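Local coordinates for acetylcholine-binding protein (Bulinus truncatus, PDB 2BJ0) that probably binds acetylcholine and related nicotinic ligands as a soluble pentamer resembling the extracellular ligand-binding domain of nicotinic acetylcholine receptors, at residues Ser28-Leu33 and Leu151-Glu156; Asp44-Val49 and Cys122-Val127; Leu50-Ser55 and Pro114-Arg119; Val118-Asp123 and Ala133-Lys138. All blocks are in the same frame, centred on the assembly; numbering follows the deposited sequence.

Interaction 1: Ser28-Leu33 and Leu151-Glu156; sequences SLNFKL and LITGEE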
loop_
_atom_site.group_PDB
_atom_site.type_symbol
_atom_site.label_atom_id
_atom_site.label_comp_id
_atom_site.label_asym_id
_atom_site.label_seq_id
_atom_site.Cartn_x
_atom_site.Cartn_y
_atom_site.Cartn_z
ATOM N N SER A 28 -20.407 -2.106 21.573
ATOM C CA SER A 28 -21.571 -1.463 20.999
ATOM C C SER A 28 -21.236 -0.842 19.665
ATOM O O SER A 28 -20.236 -0.136 19.568
ATOM C CB SER A 28 -22.048 -0.356 21.923
ATOM O OG SER A 28 -22.113 -0.854 23.246
ATOM N N LEU A 29 -22.090 -1.070 18.668
ATOM C CA LEU A 29 -21.949 -0.481 17.325
ATOM C C LEU A 29 -23.166 0.319 16.956
ATOM O O LEU A 29 -24.303 -0.125 17.175
ATOM C CB LEU A 29 -21.822 -1.572 16.261
ATOM C CG LEU A 29 -20.626 -2.499 16.345
ATOM C CD1 LEU A 29 -20.618 -3.482 15.162
ATOM C CD2 LEU A 29 -19.359 -1.642 16.404
ATOM N N ASN A 30 -22.918 1.503 16.419
ATOM C CA ASN A 30 -23.909 2.332 15.744
ATOM C C ASN A 30 -23.276 2.710 14.413
ATOM O O ASN A 30 -22.066 2.581 14.272
ATOM C CB ASN A 30 -24.257 3.571 16.573
ATOM C CG ASN A 30 -25.315 3.275 17.652
ATOM O OD1 ASN A 30 -25.113 3.567 18.822
ATOM N ND2 ASN A 30 -26.429 2.653 17.248
ATOM N N PHE A 31 -24.075 3.157 13.450
ATOM C CA PHE A 31 -23.580 3.432 12.117
ATOM C C PHE A 31 -24.172 4.712 11.609
ATOM O O PHE A 31 -25.277 5.094 11.989
ATOM C CB PHE A 31 -23.913 2.285 11.139
ATOM C CG PHE A 31 -23.300 0.974 11.506
ATOM C CD1 PHE A 31 -22.012 0.649 11.081
ATOM C CD2 PHE A 31 -24.010 0.046 12.250
ATOM C CE1 PHE A 31 -21.431 -0.550 11.409
ATOM C CE2 PHE A 31 -23.438 -1.163 12.576
ATOM C CZ PHE A 31 -22.134 -1.473 12.152
ATOM N N LYS A 32 -23.431 5.369 10.734
ATOM C CA LYS A 32 -23.921 6.514 10.013
ATOM C C LYS A 32 -23.681 6.246 8.532
ATOM O O LYS A 32 -22.519 6.186 8.086
ATOM C CB LYS A 32 -23.176 7.793 10.434
ATOM C CG LYS A 32 -23.322 8.175 11.917
ATOM C CD LYS A 32 -24.672 8.848 12.139
ATOM C CE LYS A 32 -25.097 8.694 13.559
ATOM N NZ LYS A 32 -26.437 9.306 13.787
ATOM N N LEU A 33 -24.762 6.098 7.765
ATOM C CA LEU A 33 -24.647 5.999 6.330
ATOM C C LEU A 33 -24.557 7.419 5.791
ATOM O O LEU A 33 -25.513 8.163 5.892
ATOM C CB LEU A 33 -25.803 5.189 5.703
ATOM C CG LEU A 33 -25.811 4.997 4.177
ATOM C CD1 LEU A 33 -24.563 4.235 3.717
ATOM C CD2 LEU A 33 -27.051 4.249 3.694
ATOM N N LEU A 151 -21.820 -8.361 20.566
ATOM C CA LEU A 151 -22.263 -7.133 19.911
ATOM C C LEU A 151 -23.569 -6.678 20.519
ATOM O O LEU A 151 -24.434 -7.506 20.816
ATOM C CB LEU A 151 -22.520 -7.365 18.418
ATOM C CG LEU A 151 -21.311 -7.346 17.494
ATOM C CD1 LEU A 151 -21.729 -7.470 16.045
ATOM C CD2 LEU A 151 -20.533 -6.064 17.706
ATOM N N ILE A 152 -23.698 -5.370 20.704
ATOM C CA ILE A 152 -24.936 -4.772 21.172
ATOM C C ILE A 152 -25.161 -3.492 20.364
ATOM O O ILE A 152 -24.204 -2.880 19.854
ATOM C CB ILE A 152 -24.908 -4.483 22.721
ATOM C CG1 ILE A 152 -23.802 -3.499 23.092
ATOM C CG2 ILE A 152 -24.766 -5.791 23.554
ATOM C CD1 ILE A 152 -23.755 -3.136 24.590
ATOM N N THR A 153 -26.420 -3.118 20.198
ATOM C CA THR A 153 -26.744 -1.824 19.623
ATOM C C THR A 153 -26.312 -0.702 20.569
ATOM O O THR A 153 -26.580 -0.726 21.781
ATOM C CB THR A 153 -28.239 -1.758 19.256
ATOM O OG1 THR A 153 -28.458 -2.581 18.101
ATOM C CG2 THR A 153 -28.649 -0.360 18.742
ATOM N N GLY A 154 -25.598 0.260 20.004
ATOM C CA GLY A 154 -25.120 1.403 20.771
ATOM C C GLY A 154 -26.192 2.408 21.146
ATOM O O GLY A 154 -27.353 2.298 20.725
ATOM N N GLU A 155 -25.765 3.420 21.902
ATOM C CA GLU A 155 -26.632 4.452 22.492
ATOM C C GLU A 155 -27.654 5.147 21.579
ATOM O O GLU A 155 -28.707 5.593 22.046
ATOM C CB GLU A 155 -25.762 5.524 23.136
ATOM C CG GLU A 155 -24.997 5.041 24.345
ATOM C CD GLU A 155 -24.350 6.194 25.081
ATOM O OE1 GLU A 155 -23.633 7.000 24.430
ATOM O OE2 GLU A 155 -24.584 6.307 26.306
ATOM N N GLU A 156 -27.340 5.246 20.291
ATOM C CA GLU A 156 -28.192 5.954 19.338
ATOM C C GLU A 156 -29.396 5.144 18.859
ATOM O O GLU A 156 -30.223 5.633 18.086
ATOM C CB GLU A 156 -27.353 6.422 18.158
ATOM C CG GLU A 156 -26.251 7.384 18.566
ATOM C CD GLU A 156 -25.696 8.134 17.381
ATOM O OE1 GLU A 156 -26.433 8.269 16.384
ATOM O OE2 GLU A 156 -24.525 8.585 17.441
#
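Lys32 turns aside at its second torsion (chi2 -79°), whereas Glu156 runs out extended beyond CG (chi2 -164°), and the two side chains meet at about a right angle. NZ of Lys32 forms a salt bridge of 2.8 Å with OE1 of Glu156, using the syn lone pair of that oxygen. Neither end depends on the other alone: Lys32 is also held by Glu163 and the backbone oxygen of Asn160, and OE2 of Glu156 accepts from Gln53 and bonds to Ser185 of a second subunit. The backbones form a short parallel pairing of strands 25-40 and 149-153, within the immunoglobulin-like beta sandwich of this family. There Leu29 N donates to Ile152 O at 3.0 Å, and Gly154 N, just past the strand end, reaches Leu29 O at 3.1 Å from above the carbonyl plane. A CA-H...O contact of 3.2 Å from Ser28 CA gives Ile152 O a second, weaker approach. On the inner side, Leu29 CD1 and Leu151 CD2 touch at 3.6 Å as the two side chains cross obliquely, with Ile194 of strand 190-202 against both. Asn30 also points toward the loop that follows strand 149-153, although its OD1 sits too close to Gly154 for its exact position to be sure. Where Ser28 pairs with Ile152, CD1 of Ile152 lies 3.1 Å from Ser28 OG.

Interaction 2: Asp44-Val49 and Cys122-Val127; sequences DQVEVV and CDLINV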
loop_
_atom_site.group_PDB
_atom_site.type_symbol
_atom_site.label_atom_id
_atom_site.label_comp_id
_atom_site.label_asym_id
_atom_site.label_seq_id
_atom_site.Cartn_x
_atom_site.Cartn_y
_atom_site.Cartn_z
ATOM N N ASP A 44 -24.602 -4.777 -10.552
ATOM C CA ASP A 44 -25.309 -4.937 -9.278
ATOM C C ASP A 44 -24.383 -4.774 -8.074
ATOM O O ASP A 44 -24.316 -5.656 -7.231
ATOM C CB ASP A 44 -25.984 -6.298 -9.224
ATOM C CG ASP A 44 -27.344 -6.288 -9.877
ATOM O OD1 ASP A 44 -27.926 -5.186 -10.051
ATOM O OD2 ASP A 44 -27.904 -7.337 -10.247
ATOM N N GLN A 45 -23.657 -3.650 -8.034
ATOM C CA GLN A 45 -22.743 -3.342 -6.952
ATOM C C GLN A 45 -22.969 -1.925 -6.451
ATOM O O GLN A 45 -23.248 -1.002 -7.234
ATOM C CB GLN A 45 -21.280 -3.527 -7.405
ATOM C CG GLN A 45 -20.973 -4.974 -7.764
ATOM C CD GLN A 45 -19.576 -5.162 -8.367
ATOM O OE1 GLN A 45 -18.766 -4.243 -8.347
ATOM N NE2 GLN A 45 -19.311 -6.363 -8.909
ATOM N N VAL A 46 -22.817 -1.764 -5.138
ATOM C CA VAL A 46 -23.079 -0.503 -4.413
ATOM C C VAL A 46 -21.885 -0.197 -3.542
ATOM O O VAL A 46 -21.305 -1.121 -2.965
ATOM C CB VAL A 46 -24.340 -0.643 -3.504
ATOM C CG1 VAL A 46 -24.482 0.552 -2.585
ATOM C CG2 VAL A 46 -25.586 -0.763 -4.397
ATOM N N GLU A 47 -21.488 1.074 -3.495
ATOM C CA GLU A 47 -20.405 1.548 -2.629
ATOM C C GLU A 47 -21.010 2.658 -1.807
ATOM O O GLU A 47 -21.652 3.550 -2.336
ATOM C CB GLU A 47 -19.216 2.160 -3.420
ATOM C CG GLU A 47 -18.335 1.220 -4.210
ATOM C CD GLU A 47 -16.969 1.847 -4.555
ATOM O OE1 GLU A 47 -16.826 3.096 -4.541
ATOM O OE2 GLU A 47 -16.016 1.080 -4.826
ATOM N N VAL A 48 -20.792 2.589 -0.505
ATOM C CA VAL A 48 -21.302 3.565 0.429
ATOM C C VAL A 48 -20.132 4.154 1.203
ATOM O O VAL A 48 -19.082 3.539 1.299
ATOM C CB VAL A 48 -22.300 2.909 1.459
ATOM C CG1 VAL A 48 -23.497 2.305 0.755
ATOM C CG2 VAL A 48 -21.609 1.880 2.314
ATOM N N VAL A 49 -20.320 5.362 1.736
ATOM C CA VAL A 49 -19.501 5.838 2.852
ATOM C C VAL A 49 -20.255 5.632 4.164
ATOM O O VAL A 49 -21.405 6.058 4.314
ATOM C CB VAL A 49 -19.101 7.292 2.673
ATOM C CG1 VAL A 49 -18.285 7.798 3.884
ATOM C CG2 VAL A 49 -18.281 7.436 1.397
ATOM N N CYS A 122 -25.692 -6.058 -4.611
ATOM C CA CYS A 122 -27.054 -5.763 -4.295
ATOM C C CYS A 122 -27.785 -5.892 -5.612
ATOM O O CYS A 122 -27.272 -5.451 -6.638
ATOM C CB CYS A 122 -27.175 -4.310 -3.789
ATOM S SG CYS A 122 -28.825 -3.918 -3.077
ATOM N N ASP A 123 -28.955 -6.524 -5.596
ATOM C CA ASP A 123 -29.862 -6.483 -6.771
ATOM C C ASP A 123 -30.486 -5.093 -6.976
ATOM O O ASP A 123 -31.340 -4.656 -6.186
ATOM C CB ASP A 123 -30.967 -7.543 -6.625
ATOM C CG ASP A 123 -31.706 -7.806 -7.912
ATOM O OD1 ASP A 123 -31.632 -6.976 -8.845
ATOM O OD2 ASP A 123 -32.402 -8.838 -8.074
ATOM N N LEU A 124 -30.046 -4.397 -8.024
ATOM C CA LEU A 124 -30.501 -3.028 -8.287
ATOM C C LEU A 124 -31.610 -2.913 -9.345
ATOM O O LEU A 124 -31.853 -1.856 -9.909
ATOM C CB LEU A 124 -29.317 -2.109 -8.649
ATOM C CG LEU A 124 -28.236 -2.011 -7.559
ATOM C CD1 LEU A 124 -27.109 -1.106 -8.018
ATOM C CD2 LEU A 124 -28.860 -1.531 -6.239
ATOM N N ILE A 125 -32.309 -4.003 -9.603
ATOM C CA ILE A 125 -33.305 -3.967 -10.657
ATOM C C ILE A 125 -34.352 -2.882 -10.351
ATOM O O ILE A 125 -34.886 -2.260 -11.256
ATOM C CB ILE A 125 -33.917 -5.382 -10.838
ATOM C CG1 ILE A 125 -34.633 -5.482 -12.189
ATOM C CG2 ILE A 125 -34.760 -5.765 -9.628
ATOM C CD1 ILE A 125 -34.796 -6.910 -12.685
ATOM N N ASN A 126 -34.624 -2.631 -9.077
ATOM C CA ASN A 126 -35.649 -1.672 -8.721
ATOM C C ASN A 126 -35.139 -0.320 -8.251
ATOM O O ASN A 126 -35.900 0.420 -7.603
ATOM C CB ASN A 126 -36.581 -2.250 -7.645
ATOM C CG ASN A 126 -37.458 -3.369 -8.159
ATOM O OD1 ASN A 126 -37.817 -4.285 -7.409
ATOM N ND2 ASN A 126 -37.813 -3.314 -9.434
ATOM N N VAL A 127 -33.894 0.040 -8.587
ATOM C CA VAL A 127 -33.269 1.237 -8.012
ATOM C C VAL A 127 -33.902 2.499 -8.548
ATOM O O VAL A 127 -33.744 3.593 -7.988
ATOM C CB VAL A 127 -31.703 1.256 -8.217
ATOM C CG1 VAL A 127 -31.329 1.607 -9.637
ATOM C CG2 VAL A 127 -31.031 2.200 -7.230
HETATM O O HOH W 1 -30.333 -6.824 -11.175
#
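Asp44 and Cys122 open a buried contact between a strand and a loop, in which the bulged start of strand 45-57 receives the first residues of the loop after strand 109-121. Asp44 and Gln45 both face Asp40 in a G1 beta bulge, and Asp44 adopts a left-handed backbone conformation there. Its carbonyl oxygen accepts from Cys122 N at 3.0 Å, and its side chain grips the same loop two residues further on. With CG beside the backbone N (chi1 -85°), OD1 of Asp44 takes the N-H of Leu124 at 3.0 Å, in a nearly straight bond that comes from well above the carboxylate plane. The other oxygen, OD2, stands 4.0 Å from Asp123 OD1. These two acids lie side by side and point the same way, and one water donates to both, at 2.7 Å from OD2 of Asp44 and 2.7 Å from OD1 of Asp123, which would be expected to ease their mutual repulsion. Asp123 OD1 also accepts from Ile125 N, closing an Asx turn that overlaps the type I turn Leu124-Val127. Pro168 of a third subunit packs on both acids.

On the apolar side, a single methyl, CG2 of Val46, touches Cys122 CB at 3.9 Å and Leu124 CD2 at 3.8 Å. Leu124 also packs on Ala39 and Phe200. The loop so fixed is the start of the Cys-loop, the disulfide-closed segment between Cys122 and Cys135 that gives the related Cys-loop receptors their name.

Interaction 3: Leu50-Ser55 and Pro114-Arg119; sequences LWTQAS and PSQRVR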
loop_
_atom_site.group_PDB
_atom_site.type_symbol
_atom_site.label_atom_id
_atom_site.label_comp_id
_atom_site.label_asym_id
_atom_site.label_seq_id
_atom_site.Cartn_x
_atom_site.Cartn_y
_atom_site.Cartn_z
ATOM N N LEU A 50 -19.571 5.007 5.114
ATOM C CA LEU A 50 -20.175 4.546 6.355
ATOM C C LEU A 50 -19.232 4.872 7.512
ATOM O O LEU A 50 -18.035 4.522 7.467
ATOM C CB LEU A 50 -20.384 3.031 6.247
ATOM C CG LEU A 50 -21.045 2.249 7.390
ATOM C CD1 LEU A 50 -22.562 2.564 7.485
ATOM C CD2 LEU A 50 -20.820 0.745 7.236
ATOM N N TRP A 51 -19.731 5.572 8.537
ATOM C CA TRP A 51 -19.025 5.607 9.815
ATOM C C TRP A 51 -19.543 4.486 10.684
ATOM O O TRP A 51 -20.754 4.308 10.776
ATOM C CB TRP A 51 -19.283 6.915 10.555
ATOM C CG TRP A 51 -18.917 8.158 9.836
ATOM C CD1 TRP A 51 -18.295 8.281 8.596
ATOM C CD2 TRP A 51 -19.114 9.490 10.314
ATOM N NE1 TRP A 51 -18.098 9.614 8.306
ATOM C CE2 TRP A 51 -18.586 10.377 9.336
ATOM C CE3 TRP A 51 -19.689 10.037 11.477
ATOM C CZ2 TRP A 51 -18.633 11.761 9.480
ATOM C CZ3 TRP A 51 -19.721 11.433 11.619
ATOM C CH2 TRP A 51 -19.190 12.264 10.630
ATOM N N THR A 52 -18.624 3.738 11.293
ATOM C CA THR A 52 -18.907 2.700 12.273
ATOM C C THR A 52 -18.508 3.288 13.593
ATOM O O THR A 52 -17.373 3.689 13.747
ATOM C CB THR A 52 -18.051 1.433 12.028
ATOM O OG1 THR A 52 -18.550 0.743 10.881
ATOM C CG2 THR A 52 -18.265 0.379 13.154
ATOM N N GLN A 53 -19.436 3.366 14.544
ATOM C CA GLN A 53 -19.120 3.941 15.832
ATOM C C GLN A 53 -19.040 2.814 16.818
ATOM O O GLN A 53 -20.073 2.303 17.230
ATOM C CB GLN A 53 -20.194 4.957 16.268
ATOM C CG GLN A 53 -20.579 5.962 15.193
ATOM C CD GLN A 53 -21.659 6.963 15.618
ATOM O OE1 GLN A 53 -21.755 8.032 15.031
ATOM N NE2 GLN A 53 -22.463 6.618 16.629
ATOM N N ALA A 54 -17.823 2.404 17.174
ATOM C CA ALA A 54 -17.632 1.252 18.029
ATOM C C ALA A 54 -17.164 1.675 19.414
ATOM O O ALA A 54 -16.209 2.451 19.537
ATOM C CB ALA A 54 -16.610 0.290 17.417
ATOM N N SER A 55 -17.809 1.163 20.463
ATOM C CA SER A 55 -17.280 1.407 21.794
ATOM C C SER A 55 -17.228 0.182 22.672
ATOM O O SER A 55 -18.015 -0.757 22.515
ATOM C CB SER A 55 -17.950 2.593 22.491
ATOM O OG SER A 55 -19.338 2.594 22.294
ATOM N N PRO A 114 -14.191 4.705 12.728
ATOM C CA PRO A 114 -13.638 4.720 11.385
ATOM C C PRO A 114 -14.662 5.174 10.302
ATOM O O PRO A 114 -15.790 4.695 10.299
ATOM C CB PRO A 114 -13.221 3.250 11.151
ATOM C CG PRO A 114 -14.005 2.420 12.111
ATOM C CD PRO A 114 -14.429 3.335 13.236
ATOM N N SER A 115 -14.281 6.091 9.410
ATOM C CA SER A 115 -15.075 6.295 8.208
ATOM C C SER A 115 -14.523 5.409 7.090
ATOM O O SER A 115 -13.304 5.535 6.751
ATOM C CB SER A 115 -15.065 7.764 7.800
ATOM O OG SER A 115 -15.875 7.944 6.628
ATOM N N GLN A 116 -15.355 4.534 6.498
ATOM C CA GLN A 116 -14.864 3.643 5.410
ATOM C C GLN A 116 -15.758 3.622 4.193
ATOM O O GLN A 116 -16.995 3.705 4.303
ATOM C CB GLN A 116 -14.681 2.194 5.885
ATOM C CG GLN A 116 -13.838 2.025 7.177
ATOM C CD GLN A 116 -14.074 0.691 7.828
ATOM O OE1 GLN A 116 -15.110 0.469 8.514
ATOM N NE2 GLN A 116 -13.164 -0.210 7.621
ATOM N N ARG A 117 -15.126 3.493 3.035
ATOM C CA ARG A 117 -15.832 3.257 1.785
ATOM C C ARG A 117 -15.895 1.752 1.565
ATOM O O ARG A 117 -14.848 1.114 1.435
ATOM C CB ARG A 117 -15.120 3.936 0.590
ATOM C CG ARG A 117 -15.859 3.624 -0.700
ATOM C CD ARG A 117 -15.393 4.364 -1.960
ATOM N NE ARG A 117 -13.944 4.391 -2.117
ATOM C CZ ARG A 117 -13.314 4.207 -3.268
ATOM N NH1 ARG A 117 -13.991 3.922 -4.377
ATOM N NH2 ARG A 117 -11.995 4.276 -3.304
ATOM N N VAL A 118 -17.124 1.212 1.511
ATOM C CA VAL A 118 -17.420 -0.222 1.492
ATOM C C VAL A 118 -18.230 -0.611 0.243
ATOM O O VAL A 118 -19.250 0.007 -0.056
ATOM C CB VAL A 118 -18.260 -0.640 2.752
ATOM C CG1 VAL A 118 -18.338 -2.149 2.869
ATOM C CG2 VAL A 118 -17.616 -0.120 4.017
ATOM N N ARG A 119 -17.794 -1.665 -0.443
ATOM C CA ARG A 119 -18.410 -2.125 -1.667
ATOM C C ARG A 119 -19.006 -3.509 -1.473
ATOM O O ARG A 119 -18.397 -4.374 -0.856
ATOM C CB ARG A 119 -17.360 -2.182 -2.800
ATOM C CG ARG A 119 -17.954 -2.417 -4.224
ATOM C CD ARG A 119 -16.851 -2.741 -5.290
ATOM N NE ARG A 119 -15.956 -1.590 -5.436
ATOM C CZ ARG A 119 -14.729 -1.614 -5.982
ATOM N NH1 ARG A 119 -14.201 -2.752 -6.434
ATOM N NH2 ARG A 119 -14.019 -0.481 -6.049
HETATM O O HOH W 2 -17.532 1.829 8.758
#
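Leu50 and Gln116 form a hydrogen-bonded antiparallel pair: Gln116 N reaches Leu50 O at 2.8 Å, and Leu50 N returns a bond of 3.0 Å to Gln116 O. Beyond it Thr52 N donates to Pro114 O at 3.2 Å, and the proline ring carries its CD to 3.0 Å from Thr52 O. Leu50 O has a further donor, a water that also gives a hydrogen to Gln116 OE1 and accepts one from Thr52 OG1 at 2.6 Å, so two side chains and a carbonyl are joined through one oxygen.

Trp51 and Ser115, the non-hydrogen-bonded pair in between, share the other face of the sheet. Ser115 OG is anti to its backbone N (chi1 -179°) and sits at the edge of the indole near the ring plane, 3.1 Å from Trp51 CD1. Around this shell, Met34 packs on Trp51, Phe87 lies against Leu50 and Gln116, and Leu97 lies against Ser115. Trp142 of a second subunit meets Trp51 edge-to-face, and Gln53 packs on Cys186 of that subunit, half of its vicinal disulfide with Cys187. A strand that meets its neighbour in this way is consistent with the complementary side of the ligand site between nicotinic receptor subunits.

Interaction 4: Val118-Asp123 and Ala133-Lys138; sequences VRFTCD and ATCRIK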
loop_
_atom_site.group_PDB
_atom_site.type_symbol
_atom_site.label_atom_id
_atom_site.label_comp_id
_atom_site.label_asym_id
_atom_site.label_seq_id
_atom_site.Cartn_x
_atom_site.Cartn_y
_atom_site.Cartn_z
ATOM N N VAL A 118 -17.124 1.212 1.511
ATOM C CA VAL A 118 -17.420 -0.222 1.492
ATOM C C VAL A 118 -18.230 -0.611 0.243
ATOM O O VAL A 118 -19.250 0.007 -0.056
ATOM C CB VAL A 118 -18.260 -0.640 2.752
ATOM C CG1 VAL A 118 -18.338 -2.149 2.869
ATOM C CG2 VAL A 118 -17.616 -0.120 4.017
ATOM N N ARG A 119 -17.794 -1.665 -0.443
ATOM C CA ARG A 119 -18.410 -2.125 -1.667
ATOM C C ARG A 119 -19.006 -3.509 -1.473
ATOM O O ARG A 119 -18.397 -4.374 -0.856
ATOM C CB ARG A 119 -17.360 -2.182 -2.800
ATOM C CG ARG A 119 -17.954 -2.417 -4.224
ATOM C CD ARG A 119 -16.851 -2.741 -5.290
ATOM N NE ARG A 119 -15.956 -1.590 -5.436
ATOM C CZ ARG A 119 -14.729 -1.614 -5.982
ATOM N NH1 ARG A 119 -14.201 -2.752 -6.434
ATOM N NH2 ARG A 119 -14.019 -0.481 -6.049
ATOM N N PHE A 120 -20.181 -3.733 -2.059
ATOM C CA PHE A 120 -20.881 -5.011 -1.889
ATOM C C PHE A 120 -21.917 -5.197 -2.990
ATOM O O PHE A 120 -22.240 -4.251 -3.674
ATOM C CB PHE A 120 -21.519 -5.070 -0.496
ATOM C CG PHE A 120 -22.481 -3.959 -0.236
ATOM C CD1 PHE A 120 -23.837 -4.098 -0.584
ATOM C CD2 PHE A 120 -22.043 -2.770 0.335
ATOM C CE1 PHE A 120 -24.752 -3.059 -0.367
ATOM C CE2 PHE A 120 -22.938 -1.729 0.549
ATOM C CZ PHE A 120 -24.302 -1.874 0.206
ATOM N N THR A 121 -22.413 -6.423 -3.195
ATOM C CA THR A 121 -23.392 -6.641 -4.253
ATOM C C THR A 121 -24.799 -6.480 -3.719
ATOM O O THR A 121 -25.061 -6.737 -2.552
ATOM C CB THR A 121 -23.248 -8.035 -4.951
ATOM O OG1 THR A 121 -23.556 -9.063 -4.023
ATOM C CG2 THR A 121 -21.817 -8.336 -5.250
ATOM N N CYS A 122 -25.692 -6.058 -4.611
ATOM C CA CYS A 122 -27.054 -5.763 -4.295
ATOM C C CYS A 122 -27.785 -5.892 -5.612
ATOM O O CYS A 122 -27.272 -5.451 -6.638
ATOM C CB CYS A 122 -27.175 -4.310 -3.789
ATOM S SG CYS A 122 -28.825 -3.918 -3.077
ATOM N N ASP A 123 -28.955 -6.524 -5.596
ATOM C CA ASP A 123 -29.862 -6.483 -6.771
ATOM C C ASP A 123 -30.486 -5.093 -6.976
ATOM O O ASP A 123 -31.340 -4.656 -6.186
ATOM C CB ASP A 123 -30.967 -7.543 -6.625
ATOM C CG ASP A 123 -31.706 -7.806 -7.912
ATOM O OD1 ASP A 123 -31.632 -6.976 -8.845
ATOM O OD2 ASP A 123 -32.402 -8.838 -8.074
ATOM N N ALA A 133 -34.320 0.224 -4.321
ATOM C CA ALA A 133 -33.656 -1.051 -4.062
ATOM C C ALA A 133 -33.286 -1.198 -2.580
ATOM O O ALA A 133 -32.918 -0.226 -1.937
ATOM C CB ALA A 133 -32.443 -1.184 -4.942
ATOM N N THR A 134 -33.408 -2.418 -2.053
ATOM C CA THR A 134 -33.037 -2.746 -0.682
ATOM C C THR A 134 -31.678 -3.441 -0.623
ATOM O O THR A 134 -31.456 -4.471 -1.288
ATOM C CB THR A 134 -34.113 -3.614 -0.004
ATOM O OG1 THR A 134 -35.304 -2.841 0.161
ATOM C CG2 THR A 134 -33.723 -3.896 1.436
ATOM N N CYS A 135 -30.782 -2.880 0.191
ATOM C CA CYS A 135 -29.444 -3.404 0.347
ATOM C C CYS A 135 -29.154 -3.723 1.787
ATOM O O CYS A 135 -29.712 -3.102 2.685
ATOM C CB CYS A 135 -28.439 -2.406 -0.212
ATOM S SG CYS A 135 -28.840 -2.152 -1.949
ATOM N N ARG A 136 -28.289 -4.707 1.993
ATOM C CA ARG A 136 -27.916 -5.164 3.322
ATOM C C ARG A 136 -26.396 -5.133 3.509
ATOM O O ARG A 136 -25.651 -5.529 2.609
ATOM C CB ARG A 136 -28.462 -6.572 3.560
ATOM C CG ARG A 136 -29.935 -6.572 4.052
ATOM C CD ARG A 136 -30.759 -7.840 3.727
ATOM N NE ARG A 136 -31.383 -7.783 2.399
ATOM C CZ ARG A 136 -32.683 -7.572 2.168
ATOM N NH1 ARG A 136 -33.537 -7.405 3.182
ATOM N NH2 ARG A 136 -33.135 -7.540 0.917
ATOM N N ILE A 137 -25.943 -4.648 4.668
ATOM C CA ILE A 137 -24.527 -4.732 5.024
ATOM C C ILE A 137 -24.371 -5.520 6.327
ATOM O O ILE A 137 -25.001 -5.190 7.334
ATOM C CB ILE A 137 -23.915 -3.313 5.165
ATOM C CG1 ILE A 137 -23.902 -2.582 3.834
ATOM C CG2 ILE A 137 -22.498 -3.396 5.752
ATOM C CD1 ILE A 137 -23.799 -1.054 4.002
ATOM N N LYS A 138 -23.526 -6.549 6.298
ATOM C CA LYS A 138 -23.312 -7.434 7.437
ATOM C C LYS A 138 -21.954 -7.157 8.090
ATOM O O LYS A 138 -20.910 -7.249 7.425
ATOM C CB LYS A 138 -23.428 -8.893 6.986
ATOM C CG LYS A 138 -23.399 -9.912 8.131
ATOM C CD LYS A 138 -23.665 -11.341 7.601
ATOM C CE LYS A 138 -23.094 -12.433 8.527
ATOM N NZ LYS A 138 -23.316 -13.804 7.940
HETATM O O HOH W 3 -27.004 -6.075 -0.356
#
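Cys122 and Cys135 close the Cys-loop with a disulfide that joins the two sheets of the immunoglobulin-like sandwich, strand 109-121 lying in one and strand 133-141 in the other. The segment axes stay 8.2 Å apart at their closest, and no direct hydrogen bond links the two segments, so side chains carry most of the contact. Its dense part is the disulfide and the ring beside it. The sulfurs bond at 2.1 Å with a left-handed chi3 of -89°, and Thr134 O lies 3.2 Å from Cys122 SG.

CG of Phe120 takes the crowded position between backbone N and carbonyl carbon (chi1 58°), and the ring is touched by strand 133-141 in two ways. Ile137 CG1 stands over one face, 3.9 Å from the ring centroid and toward the rim, in a CH-pi contact, with the two side chains crossing at about a right angle. Cys135 CB instead meets the ring at its edge, in plane, 3.7 Å from CE1. Val46 and Val48 of strand 45-57 add to this interior, on Phe120 and Ile137 respectively.

The contact thins beyond the end of strand 109-121, where Asp123 O and Ala133 CB are 3.8 Å apart; the exposed residues are Asp123, Thr134 and Arg136. Thr134 and Arg136 point away from strand 109-121, and the guanidinium of Arg136 has Thr134 CG2 over one face. In place of a direct backbone bond, a water accepts from Arg136 N at 3.0 Å and donates to Thr121 O at 3.0 Å.

Overall arrangement
From the N terminus, strand 25-40 opens interaction 1, the widest loop, which closes only at 151-156 and contains the other three. Strand 45-57 follows and opens two more: its start (44-49) waits for 122-127, and its next residues (50-55) meet 114-119 first, so interaction 3 lies within interaction 2. Interaction 4 begins on the residues where these two end, sharing Val118 and Arg119 with one and Cys122 and Asp123 with the other, then closes a short loop at 133-138. Interactions 1 and 3 are neighbours through the pairing of strands 25-40 and 45-57, while interaction 4 carries the chain across to the second sheet.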